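Local coordinates for type II restriction enzyme MspI (Moraxella sp., PDB 1SA3), which recognises the double-stranded DNA sequence 5'-CCGG-3' and cleaves it after the first cytosine, at a contact of chain A with DNA. Residues are numbered along the deposited sequence; one frame, centred on the assembly and turned at random.

A contact of chain A with DNA. Residues 127, 130, 249, 259, 261. With nucleotides of chain B; nucleotides of chain C.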
loop_
_atom_site.group_PDB
_atom_site.type_symbol
_atom_site.label_atom_id
_atom_site.label_comp_id
_atom_site.label_asym_id
_atom_site.label_seq_id
_atom_site.Cartn_x
_atom_site.Cartn_y
_atom_site.Cartn_z
ATOM N N SER A 127 -7.544 -1.594 4.553
ATOM C CA SER A 127 -7.987 -0.452 3.765
ATOM C C SER A 127 -6.840 0.198 3.004
ATOM O O SER A 127 -5.802 0.516 3.586
ATOM C CB SER A 127 -8.642 0.580 4.685
ATOM O OG SER A 127 -9.725 -0.001 5.397
ATOM N N GLU A 130 -10.292 5.263 -0.059
ATOM C CA GLU A 130 -11.723 5.480 -0.182
ATOM C C GLU A 130 -11.921 6.536 -1.268
ATOM O O GLU A 130 -11.152 7.500 -1.359
ATOM C CB GLU A 130 -12.328 5.937 1.151
ATOM C CG GLU A 130 -11.742 7.209 1.737
ATOM C CD GLU A 130 -12.481 7.635 2.993
ATOM O OE1 GLU A 130 -12.495 6.863 3.979
ATOM O OE2 GLU A 130 -13.055 8.741 2.989
ATOM N N TYR A 249 -17.567 -0.023 2.228
ATOM C CA TYR A 249 -17.861 1.401 2.330
ATOM C C TYR A 249 -17.041 2.169 3.354
ATOM O O TYR A 249 -16.565 1.611 4.352
ATOM C CB TYR A 249 -19.361 1.630 2.602
ATOM C CG TYR A 249 -19.804 1.413 4.038
ATOM C CD1 TYR A 249 -20.114 0.138 4.522
ATOM C CD2 TYR A 249 -19.935 2.494 4.909
ATOM C CE1 TYR A 249 -20.553 -0.045 5.844
ATOM C CE2 TYR A 249 -20.360 2.321 6.222
ATOM C CZ TYR A 249 -20.670 1.058 6.683
ATOM O OH TYR A 249 -21.094 0.921 7.985
ATOM N N GLN A 259 -14.930 2.256 -0.261
ATOM C CA GLN A 259 -13.655 1.961 0.382
ATOM C C GLN A 259 -13.167 0.649 -0.201
ATOM O O GLN A 259 -13.964 -0.251 -0.478
ATOM C CB GLN A 259 -13.791 1.786 1.892
ATOM C CG GLN A 259 -12.426 1.680 2.581
ATOM C CD GLN A 259 -12.517 1.135 4.006
ATOM O OE1 GLN A 259 -12.991 0.019 4.220
ATOM N NE2 GLN A 259 -12.052 1.917 4.977
ATOM N N LYS A 261 -10.216 -2.495 0.229
ATOM C CA LYS A 261 -9.217 -3.131 1.065
ATOM C C LYS A 261 -8.395 -3.996 0.131
ATOM O O LYS A 261 -8.921 -4.543 -0.841
ATOM C CB LYS A 261 -9.872 -3.979 2.161
ATOM C CG LYS A 261 -10.797 -3.177 3.094
ATOM C CD LYS A 261 -11.086 -3.938 4.383
ATOM C CE LYS A 261 -12.170 -3.272 5.223
ATOM N NZ LYS A 261 -11.821 -1.928 5.801
ATOM P P DC B 4 -7.803 10.522 2.026
ATOM O OP1 DC B 4 -6.699 11.015 1.180
ATOM O OP2 DC B 4 -8.800 9.579 1.458
ATOM O "O5'" DC B 4 -7.139 9.840 3.293
ATOM C "C5'" DC B 4 -6.165 10.548 4.037
ATOM C "C4'" DC B 4 -5.655 9.684 5.161
ATOM O "O4'" DC B 4 -6.682 9.600 6.181
ATOM C "C3'" DC B 4 -5.324 8.249 4.740
ATOM O "O3'" DC B 4 -4.021 7.901 5.217
ATOM C "C2'" DC B 4 -6.437 7.422 5.370
ATOM C "C1'" DC B 4 -6.861 8.256 6.576
ATOM N N1 DC B 4 -8.274 8.089 6.968
ATOM C C2 DC B 4 -8.601 7.980 8.334
ATOM O O2 DC B 4 -7.699 8.059 9.184
ATOM N N3 DC B 4 -9.891 7.789 8.689
ATOM C C4 DC B 4 -10.839 7.704 7.750
ATOM N N4 DC B 4 -12.096 7.488 8.149
ATOM C C5 DC B 4 -10.539 7.830 6.359
ATOM C C6 DC B 4 -9.257 8.022 6.017
ATOM P P DC B 5 -3.401 6.444 4.919
ATOM O OP1 DC B 5 -1.936 6.606 4.825
ATOM O OP2 DC B 5 -4.138 5.791 3.811
ATOM O "O5'" DC B 5 -3.683 5.685 6.284
ATOM C "C5'" DC B 5 -3.261 6.287 7.502
ATOM C "C4'" DC B 5 -3.668 5.440 8.677
ATOM O "O4'" DC B 5 -5.041 5.751 9.040
ATOM C "C3'" DC B 5 -3.629 3.953 8.338
ATOM O "O3'" DC B 5 -2.619 3.229 9.009
ATOM C "C2'" DC B 5 -4.987 3.418 8.740
ATOM C "C1'" DC B 5 -5.713 4.559 9.432
ATOM N N1 DC B 5 -7.080 4.595 8.885
ATOM C C2 DC B 5 -8.158 4.316 9.724
ATOM O O2 DC B 5 -7.946 4.145 10.927
ATOM N N3 DC B 5 -9.403 4.237 9.198
ATOM C C4 DC B 5 -9.589 4.434 7.891
ATOM N N4 DC B 5 -10.834 4.320 7.412
ATOM C C5 DC B 5 -8.511 4.755 7.016
ATOM C C6 DC B 5 -7.286 4.837 7.554
ATOM P P DG B 6 -2.518 1.645 8.766
ATOM O OP1 DG B 6 -1.099 1.263 8.995
ATOM O OP2 DG B 6 -3.170 1.292 7.472
ATOM O "O5'" DG B 6 -3.436 1.080 9.932
ATOM C "C5'" DG B 6 -4.455 0.122 9.671
ATOM C "C4'" DG B 6 -5.323 -0.039 10.893
ATOM O "O4'" DG B 6 -6.317 1.016 10.822
ATOM C "C3'" DG B 6 -6.113 -1.344 10.888
ATOM O "O3'" DG B 6 -5.616 -2.326 11.779
ATOM C "C2'" DG B 6 -7.516 -0.962 11.315
ATOM C "C1'" DG B 6 -7.610 0.546 11.178
ATOM N N9 DG B 6 -8.512 0.775 10.051
ATOM C C8 DG B 6 -8.178 1.064 8.747
ATOM N N7 DG B 6 -9.210 1.047 7.936
ATOM C C5 DG B 6 -10.292 0.766 8.762
ATOM C C6 DG B 6 -11.679 0.612 8.452
ATOM O O6 DG B 6 -12.235 0.681 7.346
ATOM N N1 DG B 6 -12.432 0.336 9.593
ATOM C C2 DG B 6 -11.919 0.215 10.871
ATOM N N2 DG B 6 -12.805 -0.066 11.851
ATOM N N3 DG B 6 -10.632 0.353 11.168
ATOM C C4 DG B 6 -9.883 0.626 10.076
ATOM P P DG B 7 -5.986 -3.864 11.506
ATOM O OP1 DG B 7 -5.019 -4.674 12.279
ATOM O OP2 DG B 7 -6.148 -4.103 10.051
ATOM O "O5'" DG B 7 -7.422 -3.999 12.166
ATOM C "C5'" DG B 7 -7.650 -3.493 13.475
ATOM C "C4'" DG B 7 -9.037 -3.865 13.939
ATOM O "O4'" DG B 7 -10.014 -3.133 13.157
ATOM C "C3'" DG B 7 -9.363 -5.349 13.767
ATOM O "O3'" DG B 7 -10.078 -5.829 14.903
ATOM C "C2'" DG B 7 -10.258 -5.378 12.544
ATOM C "C1'" DG B 7 -10.969 -4.036 12.628
ATOM N N9 DG B 7 -11.395 -3.541 11.324
ATOM C C8 DG B 7 -10.592 -3.114 10.293
ATOM N N7 DG B 7 -11.264 -2.803 9.218
ATOM C C5 DG B 7 -12.591 -3.020 9.563
ATOM C C6 DG B 7 -13.787 -2.864 8.799
ATOM O O6 DG B 7 -13.915 -2.490 7.621
ATOM N N1 DG B 7 -14.916 -3.201 9.545
ATOM C C2 DG B 7 -14.901 -3.632 10.855
ATOM N N2 DG B 7 -16.092 -3.906 11.406
ATOM N N3 DG B 7 -13.800 -3.781 11.571
ATOM C C4 DG B 7 -12.690 -3.461 10.867
ATOM P P DC C 5 -23.939 -1.757 11.302
ATOM O OP1 DC C 5 -24.791 -2.109 12.469
ATOM O OP2 DC C 5 -24.483 -0.888 10.233
ATOM O "O5'" DC C 5 -22.657 -1.021 11.896
ATOM C "C5'" DC C 5 -21.463 -0.905 11.146
ATOM C "C4'" DC C 5 -20.296 -0.665 12.074
ATOM O "O4'" DC C 5 -19.090 -1.033 11.366
ATOM C "C3'" DC C 5 -20.113 0.781 12.552
ATOM O "O3'" DC C 5 -19.848 0.840 13.959
ATOM C "C2'" DC C 5 -18.906 1.267 11.771
ATOM C "C1'" DC C 5 -18.131 -0.005 11.478
ATOM N N1 DC C 5 -17.389 0.058 10.212
ATOM C C2 DC C 5 -16.011 -0.069 10.258
ATOM O O2 DC C 5 -15.481 -0.307 11.349
ATOM N N3 DC C 5 -15.291 0.071 9.121
ATOM C C4 DC C 5 -15.916 0.309 7.961
ATOM N N4 DC C 5 -15.165 0.457 6.867
ATOM C C5 DC C 5 -17.333 0.407 7.877
ATOM C C6 DC C 5 -18.027 0.272 9.017
HETATM O O HOH W 1 -11.095 4.596 4.463
HETATM O O HOH W 2 -14.023 6.530 6.152
HETATM O O HOH W 3 -9.101 -2.543 7.272
#
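Ser127, Gln259 and Lys261 read the major-groove edges of DG6 and DG7 of chain B, while Glu130 and Tyr249 flank them along the CCGG site. The Ser127 hydroxyl OG donates to DG6 N7 at 2.8 Å. Gln259 NE2 reaches DG6 O6 at 2.7 Å, with the guanine oxygen in the amide plane and the bond nearly straight. Lys261 NZ bonds DG7 O6 at 2.8 Å and lies 3.1 Å from DG6 O6, also in hydrogen-bonding range, so one ammonium group spans two successive guanines. A bend at its last torsion (chi4 -66°) turns NZ off the otherwise extended chain. On the opposite strand, DC5 of chain C, the Watson-Crick partner of DG6, gives its N4 amino group to the backbone carbonyl O of Tyr249 at 3.1 Å. The phenol ring of Tyr249 stands almost perpendicular to the ring of DC5 of chain C (89°), receiving its C5 edge on one face near the rim. Water extends the readout to the two cytosines of chain B: Glu130 OE1 holds one water that also meets DC4 N4, and another that joins DC5 N4 to Gln259 NE2. The amide nitrogen thus touches a guanine directly and a cytosine indirectly. On the protein side of the base edges, Lys261 NZ donates to Ser127 OG, consistent with the hydroxyl hydrogen being directed to DG6 N7. The same NZ approaches Gln259 OE1 from above the carbonyl plane (38° out), which probably helps set which end of the amide turns its N-H groups to the DNA. With more acceptors round NZ than hydrogens, some of its bonds must be shared or weak. A third water, shared by Ser127 and Lys261, sits 2.9 Å from DG7 N7.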